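Local coordinates for protein Maltose/maltodextrin transport permease homologue (Bdellovibrio bacteriovorus HD100, PDB 6FFL) that binds maltotriose through the MalE-type solute-binding domain that makes up this chain, a domain fused to the MalF permease of a probable maltodextrin ABC transporter, at residues P80-L85 and D102-M107; G113-L118 and W236-Y241; M117-K122 and F248-I253. All coordinates share one frame; numbering follows the deposited sequence.

Contact 1: P80-L85 and D102-M107; sequences PLDEVL and DGKHYM
Asp-82 grips His-105 with both carboxylate oxygens. Its CG is anti to the carbonyl carbon, beside its own backbone N (chi1 -58°), and the carboxylate carried there meets His-105 twice. Through its syn lone pair, Asp-82 OD1 takes the backbone N-H of His-105 in a nearly straight bond, with OD1 and N 2.8 Å apart. Asp-82 OD2 accepts from His-105 ND1, 2.8 Å away. This His-carboxylate bond leaves the imidazole at its edge, close to the ring plane, but reaches OD2 31° out of the carboxylate plane; the two planes stand 37° apart. With one oxygen on the backbone and the other on the ring, the rotation of the imidazole is fixed, and the negative charge beside ND1 would be expected to favour a protonated ring. The backbone of His-105 is satisfied at its other end as well: His-105 O accepts from Leu-81 N, 2.8 Å away.

Apolar contacts flank these bonds. Pro-80 CG lies 3.8 Å from Tyr-106 CE1. Lys-104 CD runs past Pro-80 CB at 4.0 Å. Leu-81 places CD1 3.7 Å from the backbone N of Met-107.

The turn into helix 82-85 is thereby fastened to strand 104-109 of the large mixed sheet. Ser-273 of the adjoining strand 266-274 bonds to Tyr-106 O, Phe-90 stacks on His-105, and helix 281-294 packs against Val-84 and Leu-85.

Contact 2: G113-L118 and W236-Y241; sequences GNHLML and WSWGDY. With GLC (alpha-D-glucopyranose), chain B; GLC (alpha-D-glucopyranose), chain C.
Asn-114 and Trp-236 meet where both touch the bound sugar. The Asn-114 amide takes two neighbouring hydroxyls of the chain B glucose: OD1 accepts from O2 in a short bond of 2.5 Å, while ND2 donates to O3 at 3.0 Å. OD1 also comes within 3.5 Å of Trp-236 CZ3 and receives a further bond from Lys-270. Trp-236 has CG between the backbone N and the carbonyl carbon (chi1 58°), and the indole that CG carries lies with one face beneath both sugars, spanning the bond that links them. C1 of the chain B glucose is 3.5 Å above the ring plane toward the rim, and C4 of the chain C glucose is over the centre. Tyr-216 OH is hydrogen-bonded to Trp-236 NE1, which satisfies the indole N-H. Leu-116 CD2 approaches Trp-236 CH2 at 3.7 Å.

Farther along, Met-117 SD lies in the plane of the Trp-238 indole and takes a weak hydrogen bond from NE1 (3.4 Å); the same edge-on approach of SD to the ring is a Met-aromatic contact. A bend at chi3 (75°) turns CE over one face of the His-115 ring.

An amide bonded to sugar hydroxyls next to an aromatic ring under the sugar's apolar face is characteristic of maltodextrin-binding pockets, and is consistent with recognition of both sides of the glucose.

Contact 3: M117-K122 and F248-I253; sequences MLLYNK and FGIARI
Tyr-120 holds CG between the backbone N and the carbonyl carbon (chi1 54°), and its ring lies back across the strand onto Gly-249, whose CA is 3.6 Å above the ring plane in a CH-pi contact. A CB on Gly-249 would clash with Tyr-120 CZ, so the ring takes its place; this cross-strand packing resembles the aromatic rescue of glycine. Phe-248 has a similar first torsion (67°), and its ring stands beside Leu-119, with CD2 of each residue 3.9 Å apart.

Tyr-120 and Gly-249 form a hydrogen-bonded antiparallel pair, as do Leu-118 and Ala-251, each joined by two backbone bonds; Leu-119 and Ile-250 are the non-hydrogen-bonded pair between them. Strand 248-251 is an outermost strand of the four-stranded sheet in the second lobe of this periplasmic-binding-protein fold, and strand 228-234 flanks 116-121 on the other side.

On the face of Leu-119, Phe-248 and Ile-250, helices 238-243 and 328-335 cover the sheet, and Met-117 SD joins this layer 3.8 Å from Ile-250 CG2.

Water bridges the two segments twice: one molecule binds Tyr-120 OH at 2.8 Å and donates to Ile-250 O, another accepts from Lys-122 NZ and donates to Phe-248 O.

How the contacts relate
From the N terminus, contact 1 comes first and closes a short loop of 16 residues within the lobe of the large mixed sheet. The chain then passes through 108-112 toward the sugar and enters the four-stranded sheet. Contacts 2 and 3 start from the same stretch, sharing Met-117 and Leu-118, and close two long loops that overlap along the chain; contact 3 starts and ends a little later, so neither is cleanly nested in the other. Helix 238-243 leads directly into strand 248-251, and Tyr-241 packs on Phe-248 where the contacts touch. Contact 1 remains separate, its centre about 28 Å from that of contact 2 and on the opposite side of the chain's centre from contact 3.

Contact 1: P80-L85 and D102-M107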
loop_
_atom_site.group_PDB
_atom_site.type_symbol
_atom_site.label_atom_id
_atom_site.label_comp_id
_atom_site.label_asym_id
_atom_site.label_seq_id
_atom_site.Cartn_x
_atom_site.Cartn_y
_atom_site.Cartn_z
ATOM N N PRO A 80 20.773 9.581 -4.072
ATOM C CA PRO A 80 20.461 9.070 -5.414
ATOM C C PRO A 80 21.195 7.756 -5.623
ATOM O O PRO A 80 22.357 7.622 -5.243
ATOM C CB PRO A 80 20.992 10.160 -6.356
ATOM C CG PRO A 80 21.239 11.353 -5.496
ATOM C CD PRO A 80 21.526 10.847 -4.120
ATOM N N LEU A 81 20.502 6.777 -6.209
ATOM C CA LEU A 81 21.065 5.441 -6.375
ATOM C C LEU A 81 21.716 5.225 -7.731
ATOM O O LEU A 81 22.387 4.204 -7.925
ATOM C CB LEU A 81 19.972 4.381 -6.170
ATOM C CG LEU A 81 19.386 4.396 -4.765
ATOM C CD1 LEU A 81 18.261 3.384 -4.642
ATOM C CD2 LEU A 81 20.481 4.155 -3.723
ATOM N N ASP A 82 21.532 6.157 -8.665
ATOM C CA ASP A 82 22.015 5.971 -10.030
ATOM C C ASP A 82 23.515 5.707 -10.071
ATOM O O ASP A 82 23.977 4.786 -10.752
ATOM C CB ASP A 82 21.650 7.203 -10.852
ATOM C CG ASP A 82 20.155 7.458 -10.849
ATOM O OD1 ASP A 82 19.652 8.117 -9.901
ATOM O OD2 ASP A 82 19.483 6.957 -11.774
ATOM N N GLU A 83 24.292 6.507 -9.348
ATOM C CA GLU A 83 25.734 6.307 -9.312
ATOM C C GLU A 83 26.121 5.136 -8.417
ATOM O O GLU A 83 27.163 4.508 -8.640
ATOM C CB GLU A 83 26.425 7.591 -8.841
ATOM C CG GLU A 83 25.837 8.891 -9.414
ATOM C CD GLU A 83 24.559 9.350 -8.705
ATOM O OE1 GLU A 83 24.122 8.669 -7.750
ATOM O OE2 GLU A 83 23.990 10.389 -9.109
ATOM N N VAL A 84 25.296 4.831 -7.415
ATOM C CA VAL A 84 25.584 3.735 -6.496
ATOM C C VAL A 84 25.468 2.392 -7.207
ATOM O O VAL A 84 26.356 1.537 -7.105
ATOM C CB VAL A 84 24.641 3.803 -5.281
ATOM C CG1 VAL A 84 24.816 2.577 -4.396
ATOM C CG2 VAL A 84 24.879 5.089 -4.490
ATOM N N LEU A 85 24.366 2.184 -7.929
ATOM C CA LEU A 85 24.066 0.894 -8.542
ATOM C C LEU A 85 24.337 0.841 -10.043
ATOM O O LEU A 85 24.435 -0.261 -10.595
ATOM C CB LEU A 85 22.601 0.519 -8.274
ATOM C CG LEU A 85 22.236 0.446 -6.787
ATOM C CD1 LEU A 85 20.750 0.256 -6.584
ATOM C CD2 LEU A 85 23.024 -0.658 -6.096
ATOM N N ASP A 102 12.668 13.932 -9.906
ATOM C CA ASP A 102 13.709 14.928 -10.154
ATOM C C ASP A 102 14.831 14.330 -10.995
ATOM O O ASP A 102 16.009 14.624 -10.787
ATOM C CB ASP A 102 14.240 15.488 -8.828
ATOM C CG ASP A 102 14.980 16.808 -8.987
ATOM O OD1 ASP A 102 14.800 17.493 -10.016
ATOM O OD2 ASP A 102 15.756 17.149 -8.067
ATOM N N GLY A 103 14.470 13.436 -11.914
ATOM C CA GLY A 103 15.419 12.828 -12.818
ATOM C C GLY A 103 16.314 11.764 -12.228
ATOM O O GLY A 103 17.217 11.295 -12.926
ATOM N N LYS A 104 16.096 11.353 -10.980
ATOM C CA LYS A 104 16.975 10.393 -10.325
ATOM C C LYS A 104 16.170 9.263 -9.697
ATOM O O LYS A 104 14.961 9.379 -9.460
ATOM C CB LYS A 104 17.834 11.057 -9.237
ATOM C CG LYS A 104 18.815 12.099 -9.778
ATOM C CD LYS A 104 19.391 12.972 -8.669
ATOM C CE LYS A 104 19.736 14.367 -9.182
ATOM N NZ LYS A 104 20.621 15.114 -8.241
ATOM N N HIS A 105 16.878 8.173 -9.395
ATOM C CA HIS A 105 16.307 7.004 -8.725
ATOM C C HIS A 105 16.669 7.049 -7.245
ATOM O O HIS A 105 17.836 6.884 -6.892
ATOM C CB HIS A 105 16.835 5.704 -9.325
ATOM C CG HIS A 105 16.335 5.403 -10.703
ATOM N ND1 HIS A 105 17.126 5.536 -11.824
ATOM C CD2 HIS A 105 15.140 4.935 -11.140
ATOM C CE1 HIS A 105 16.435 5.180 -12.893
ATOM N NE2 HIS A 105 15.228 4.811 -12.506
ATOM N N TYR A 106 15.671 7.209 -6.374
ATOM C CA TYR A 106 15.951 7.217 -4.945
ATOM C C TYR A 106 15.546 5.926 -4.244
ATOM O O TYR A 106 15.835 5.772 -3.052
ATOM C CB TYR A 106 15.252 8.417 -4.271
ATOM C CG TYR A 106 15.871 9.756 -4.653
ATOM C CD1 TYR A 106 17.033 10.205 -4.041
ATOM C CD2 TYR A 106 15.282 10.563 -5.617
ATOM C CE1 TYR A 106 17.600 11.438 -4.384
ATOM C CE2 TYR A 106 15.841 11.783 -5.973
ATOM C CZ TYR A 106 16.990 12.212 -5.354
ATOM O OH TYR A 106 17.531 13.422 -5.712
ATOM N N MET A 107 14.898 4.994 -4.947
ATOM C CA MET A 107 14.348 3.806 -4.317
ATOM C C MET A 107 14.418 2.641 -5.294
ATOM O O MET A 107 14.209 2.830 -6.495
ATOM C CB MET A 107 12.890 4.044 -3.889
ATOM C CG MET A 107 12.160 2.789 -3.491
ATOM S SD MET A 107 10.443 3.058 -3.011
ATOM C CE MET A 107 10.639 3.948 -1.458
#

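Contact 2: G113-L118 and W236-Y241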
loop_
_atom_site.group_PDB
_atom_site.type_symbol
_atom_site.label_atom_id
_atom_site.label_comp_id
_atom_site.label_asym_id
_atom_site.label_seq_id
_atom_site.Cartn_x
_atom_site.Cartn_y
_atom_site.Cartn_z
ATOM N N GLY A 113 3.377 -3.991 -7.031
ATOM C CA GLY A 113 2.000 -4.226 -6.638
ATOM C C GLY A 113 1.556 -3.121 -5.702
ATOM O O GLY A 113 1.337 -1.994 -6.142
ATOM N N ASN A 114 1.435 -3.438 -4.420
ATOM C CA ASN A 114 0.968 -2.489 -3.413
ATOM C C ASN A 114 -0.455 -2.026 -3.695
ATOM O O ASN A 114 -0.854 -0.941 -3.276
ATOM C CB ASN A 114 1.923 -1.287 -3.311
ATOM C CG ASN A 114 1.823 -0.593 -1.975
ATOM O OD1 ASN A 114 1.886 -1.245 -0.934
ATOM N ND2 ASN A 114 1.648 0.727 -1.992
ATOM N N HIS A 115 -1.225 -2.841 -4.408
ATOM C CA HIS A 115 -2.519 -2.452 -4.942
ATOM C C HIS A 115 -3.645 -3.076 -4.126
ATOM O O HIS A 115 -3.538 -4.219 -3.665
ATOM C CB HIS A 115 -2.645 -2.867 -6.409
ATOM C CG HIS A 115 -2.339 -4.315 -6.666
ATOM N ND1 HIS A 115 -1.129 -4.897 -6.330
ATOM C CD2 HIS A 115 -3.077 -5.293 -7.240
ATOM C CE1 HIS A 115 -1.141 -6.169 -6.691
ATOM N NE2 HIS A 115 -2.313 -6.435 -7.246
ATOM N N LEU A 116 -4.734 -2.326 -3.974
ATOM C CA LEU A 116 -5.926 -2.808 -3.293
ATOM C C LEU A 116 -6.826 -3.592 -4.239
ATOM O O LEU A 116 -6.852 -3.361 -5.451
ATOM C CB LEU A 116 -6.712 -1.644 -2.709
ATOM C CG LEU A 116 -5.987 -0.883 -1.610
ATOM C CD1 LEU A 116 -6.804 0.368 -1.259
ATOM C CD2 LEU A 116 -5.780 -1.759 -0.389
ATOM N N MET A 117 -7.595 -4.510 -3.662
ATOM C CA MET A 117 -8.481 -5.357 -4.449
ATOM C C MET A 117 -9.587 -5.843 -3.527
ATOM O O MET A 117 -9.537 -5.633 -2.317
ATOM C CB MET A 117 -7.714 -6.534 -5.054
ATOM C CG MET A 117 -7.308 -7.573 -4.028
ATOM S SD MET A 117 -5.795 -8.462 -4.457
ATOM C CE MET A 117 -4.551 -7.202 -4.111
ATOM N N LEU A 118 -10.587 -6.501 -4.112
ATOM C CA LEU A 118 -11.587 -7.207 -3.322
ATOM C C LEU A 118 -11.069 -8.608 -3.025
ATOM O O LEU A 118 -10.539 -9.281 -3.914
ATOM C CB LEU A 118 -12.930 -7.278 -4.066
ATOM C CG LEU A 118 -14.112 -7.810 -3.243
ATOM C CD1 LEU A 118 -14.603 -6.728 -2.300
ATOM C CD2 LEU A 118 -15.246 -8.287 -4.160
ATOM N N TRP A 236 -0.005 -7.091 -0.058
ATOM C CA TRP A 236 0.828 -7.396 1.104
ATOM C C TRP A 236 0.144 -8.352 2.072
ATOM O O TRP A 236 0.825 -8.935 2.925
ATOM C CB TRP A 236 1.181 -6.112 1.874
ATOM C CG TRP A 236 -0.059 -5.366 2.324
ATOM C CD1 TRP A 236 -0.827 -5.632 3.423
ATOM C CD2 TRP A 236 -0.690 -4.260 1.651
ATOM N NE1 TRP A 236 -1.891 -4.758 3.480
ATOM C CE2 TRP A 236 -1.827 -3.906 2.408
ATOM C CE3 TRP A 236 -0.393 -3.530 0.493
ATOM C CZ2 TRP A 236 -2.674 -2.854 2.039
ATOM C CZ3 TRP A 236 -1.242 -2.481 0.121
ATOM C CH2 TRP A 236 -2.367 -2.160 0.891
ATOM N N SER A 237 -1.181 -8.513 1.976
ATOM C CA SER A 237 -1.922 -9.303 2.948
ATOM C C SER A 237 -2.113 -10.755 2.531
ATOM O O SER A 237 -2.554 -11.559 3.357
ATOM C CB SER A 237 -3.294 -8.661 3.214
ATOM O OG SER A 237 -4.148 -8.768 2.070
ATOM N N TRP A 238 -1.777 -11.112 1.289
ATOM C CA TRP A 238 -2.046 -12.463 0.802
ATOM C C TRP A 238 -1.373 -13.515 1.672
ATOM O O TRP A 238 -1.983 -14.531 2.029
ATOM C CB TRP A 238 -1.551 -12.611 -0.632
ATOM C CG TRP A 238 -2.287 -11.796 -1.656
ATOM C CD1 TRP A 238 -3.525 -11.218 -1.536
ATOM C CD2 TRP A 238 -1.827 -11.493 -2.972
ATOM N NE1 TRP A 238 -3.855 -10.568 -2.704
ATOM C CE2 TRP A 238 -2.832 -10.736 -3.607
ATOM C CE3 TRP A 238 -0.657 -11.793 -3.681
ATOM C CZ2 TRP A 238 -2.694 -10.256 -4.910
ATOM C CZ3 TRP A 238 -0.528 -11.324 -4.982
ATOM C CH2 TRP A 238 -1.540 -10.561 -5.581
ATOM N N GLY A 239 -0.097 -13.300 1.996
ATOM C CA GLY A 239 0.645 -14.315 2.727
ATOM C C GLY A 239 0.031 -14.612 4.079
ATOM O O GLY A 239 -0.064 -15.769 4.493
ATOM N N ASP A 240 -0.426 -13.573 4.769
ATOM C CA ASP A 240 -0.976 -13.782 6.099
ATOM C C ASP A 240 -2.348 -14.440 6.058
ATOM O O ASP A 240 -2.674 -15.216 6.964
ATOM C CB ASP A 240 -0.994 -12.457 6.849
ATOM C CG ASP A 240 0.380 -12.120 7.422
ATOM O OD1 ASP A 240 0.891 -12.909 8.245
ATOM O OD2 ASP A 240 0.983 -11.117 7.014
ATOM N N TYR A 241 -3.154 -14.194 5.015
ATOM C CA TYR A 241 -4.409 -14.938 4.918
ATOM C C TYR A 241 -4.169 -16.396 4.555
ATOM O O TYR A 241 -4.888 -17.275 5.042
ATOM C CB TYR A 241 -5.371 -14.276 3.919
ATOM C CG TYR A 241 -5.745 -12.877 4.370
ATOM C CD1 TYR A 241 -6.066 -12.624 5.698
ATOM C CD2 TYR A 241 -5.739 -11.810 3.477
ATOM C CE1 TYR A 241 -6.380 -11.342 6.132
ATOM C CE2 TYR A 241 -6.044 -10.529 3.899
ATOM C CZ TYR A 241 -6.357 -10.298 5.220
ATOM O OH TYR A 241 -6.650 -9.026 5.644
HETATM C C1 GLC B . -0.243 -0.170 2.864
HETATM C C2 GLC B . 0.499 0.386 1.656
HETATM C C3 GLC B . 0.902 1.842 1.833
HETATM C C4 GLC B . -0.340 2.631 2.233
HETATM C C5 GLC B . -0.935 2.025 3.501
HETATM C C6 GLC B . -2.186 2.791 3.947
HETATM O O2 GLC B . 1.659 -0.439 1.434
HETATM O O3 GLC B . 1.414 2.331 0.581
HETATM O O4 GLC B . 0.020 3.976 2.505
HETATM O O5 GLC B . -1.323 0.686 3.212
HETATM O O6 GLC B . -2.516 2.445 5.310
HETATM C C1 GLC C . 1.352 -3.621 6.463
HETATM C C2 GLC C . 2.053 -3.609 5.100
HETATM C C3 GLC C . 1.993 -2.229 4.461
HETATM C C4 GLC C . 0.565 -1.683 4.452
HETATM C C5 GLC C . -0.040 -1.754 5.861
HETATM C C6 GLC C . -1.512 -1.342 5.856
HETATM O O1 GLC C . 2.107 -2.839 7.391
HETATM O O2 GLC C . 3.434 -3.951 5.248
HETATM O O3 GLC C . 2.538 -2.314 3.126
HETATM O O4 GLC C . 0.619 -0.324 3.974
HETATM O O5 GLC C . 0.016 -3.092 6.368
HETATM O O6 GLC C . -2.011 -1.265 7.199
#

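Contact 3: M117-K122 and F248-I253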
loop_
_atom_site.group_PDB
_atom_site.type_symbol
_atom_site.label_atom_id
_atom_site.label_comp_id
_atom_site.label_asym_id
_atom_site.label_seq_id
_atom_site.Cartn_x
_atom_site.Cartn_y
_atom_site.Cartn_z
ATOM N N MET A 117 -7.595 -4.510 -3.662
ATOM C CA MET A 117 -8.481 -5.357 -4.449
ATOM C C MET A 117 -9.587 -5.843 -3.527
ATOM O O MET A 117 -9.537 -5.633 -2.317
ATOM C CB MET A 117 -7.714 -6.534 -5.054
ATOM C CG MET A 117 -7.308 -7.573 -4.028
ATOM S SD MET A 117 -5.795 -8.462 -4.457
ATOM C CE MET A 117 -4.551 -7.202 -4.111
ATOM N N LEU A 118 -10.587 -6.501 -4.112
ATOM C CA LEU A 118 -11.587 -7.207 -3.322
ATOM C C LEU A 118 -11.069 -8.608 -3.025
ATOM O O LEU A 118 -10.539 -9.281 -3.914
ATOM C CB LEU A 118 -12.930 -7.278 -4.066
ATOM C CG LEU A 118 -14.112 -7.810 -3.243
ATOM C CD1 LEU A 118 -14.603 -6.728 -2.300
ATOM C CD2 LEU A 118 -15.246 -8.287 -4.160
ATOM N N LEU A 119 -11.164 -9.023 -1.764
ATOM C CA LEU A 119 -10.887 -10.397 -1.376
ATOM C C LEU A 119 -12.190 -10.965 -0.859
ATOM O O LEU A 119 -12.974 -10.247 -0.231
ATOM C CB LEU A 119 -9.798 -10.498 -0.285
ATOM C CG LEU A 119 -8.414 -9.946 -0.650
ATOM C CD1 LEU A 119 -8.321 -8.448 -0.346
ATOM C CD2 LEU A 119 -7.339 -10.724 0.114
ATOM N N TYR A 120 -12.427 -12.246 -1.113
ATOM C CA TYR A 120 -13.668 -12.846 -0.652
ATOM C C TYR A 120 -13.373 -14.229 -0.102
ATOM O O TYR A 120 -12.515 -14.942 -0.631
ATOM C CB TYR A 120 -14.732 -12.917 -1.767
ATOM C CG TYR A 120 -14.309 -13.595 -3.056
ATOM C CD1 TYR A 120 -13.645 -12.888 -4.053
ATOM C CD2 TYR A 120 -14.607 -14.935 -3.288
ATOM C CE1 TYR A 120 -13.271 -13.507 -5.248
ATOM C CE2 TYR A 120 -14.235 -15.557 -4.471
ATOM C CZ TYR A 120 -13.571 -14.841 -5.442
ATOM O OH TYR A 120 -13.209 -15.462 -6.618
ATOM N N ASN A 121 -14.089 -14.590 0.968
ATOM C CA ASN A 121 -13.934 -15.875 1.635
ATOM C C ASN A 121 -14.813 -16.898 0.923
ATOM O O ASN A 121 -16.041 -16.760 0.889
ATOM C CB ASN A 121 -14.308 -15.731 3.116
ATOM C CG ASN A 121 -13.974 -16.968 3.951
ATOM O OD1 ASN A 121 -13.844 -18.076 3.434
ATOM N ND2 ASN A 121 -13.847 -16.774 5.268
ATOM N N LYS A 122 -14.183 -17.913 0.334
ATOM C CA LYS A 122 -14.919 -18.910 -0.430
ATOM C C LYS A 122 -15.798 -19.802 0.436
ATOM O O LYS A 122 -16.598 -20.567 -0.117
ATOM C CB LYS A 122 -13.931 -19.739 -1.247
ATOM C CG LYS A 122 -13.304 -18.931 -2.367
ATOM C CD LYS A 122 -12.162 -19.703 -3.011
ATOM C CE LYS A 122 -11.610 -18.971 -4.223
ATOM N NZ LYS A 122 -10.583 -19.783 -4.940
ATOM N N PHE A 248 -9.421 -17.867 0.137
ATOM C CA PHE A 248 -9.908 -16.619 -0.431
ATOM C C PHE A 248 -9.670 -16.555 -1.934
ATOM O O PHE A 248 -8.734 -17.165 -2.464
ATOM C CB PHE A 248 -9.260 -15.400 0.248
ATOM C CG PHE A 248 -7.771 -15.257 -0.006
ATOM C CD1 PHE A 248 -6.842 -15.879 0.818
ATOM C CD2 PHE A 248 -7.314 -14.467 -1.042
ATOM C CE1 PHE A 248 -5.478 -15.727 0.597
ATOM C CE2 PHE A 248 -5.951 -14.301 -1.274
ATOM C CZ PHE A 248 -5.030 -14.932 -0.453
ATOM N N GLY A 249 -10.545 -15.811 -2.613
ATOM C CA GLY A 249 -10.323 -15.378 -3.973
ATOM C C GLY A 249 -10.084 -13.876 -3.992
ATOM O O GLY A 249 -10.264 -13.181 -2.993
ATOM N N ILE A 250 -9.667 -13.379 -5.157
ATOM C CA ILE A 250 -9.418 -11.952 -5.332
ATOM C C ILE A 250 -10.122 -11.487 -6.599
ATOM O O ILE A 250 -10.395 -12.285 -7.502
ATOM C CB ILE A 250 -7.912 -11.595 -5.388
ATOM C CG1 ILE A 250 -7.223 -12.222 -6.604
ATOM C CG2 ILE A 250 -7.196 -12.001 -4.097
ATOM C CD1 ILE A 250 -5.778 -11.688 -6.795
ATOM N N ALA A 251 -10.442 -10.194 -6.643
ATOM C CA ALA A 251 -11.161 -9.618 -7.774
ATOM C C ALA A 251 -10.943 -8.114 -7.773
ATOM O O ALA A 251 -10.519 -7.528 -6.776
ATOM C CB ALA A 251 -12.665 -9.924 -7.715
ATOM N N ARG A 252 -11.264 -7.483 -8.901
ATOM C CA ARG A 252 -11.312 -6.025 -8.920
ATOM C C ARG A 252 -12.280 -5.503 -7.864
ATOM O O ARG A 252 -13.341 -6.096 -7.634
ATOM C CB ARG A 252 -11.761 -5.535 -10.302
ATOM C CG ARG A 252 -10.779 -5.811 -11.412
ATOM C CD ARG A 252 -11.288 -5.295 -12.745
ATOM N NE ARG A 252 -10.267 -5.449 -13.773
ATOM C CZ ARG A 252 -10.414 -5.084 -15.040
ATOM N NH1 ARG A 252 -11.547 -4.528 -15.441
ATOM N NH2 ARG A 252 -9.417 -5.267 -15.904
ATOM N N ILE A 253 -11.937 -4.372 -7.244
ATOM C CA ILE A 253 -12.955 -3.629 -6.493
ATOM C C ILE A 253 -14.081 -3.366 -7.487
ATOM O O ILE A 253 -13.815 -2.911 -8.607
ATOM C CB ILE A 253 -12.403 -2.326 -5.892
ATOM C CG1 ILE A 253 -11.324 -2.631 -4.850
ATOM C CG2 ILE A 253 -13.522 -1.500 -5.264
ATOM C CD1 ILE A 253 -10.482 -1.389 -4.466
HETATM O O HOH W 1 -12.061 -13.908 -8.599
HETATM O O HOH W 2 -8.432 -18.518 -5.055
#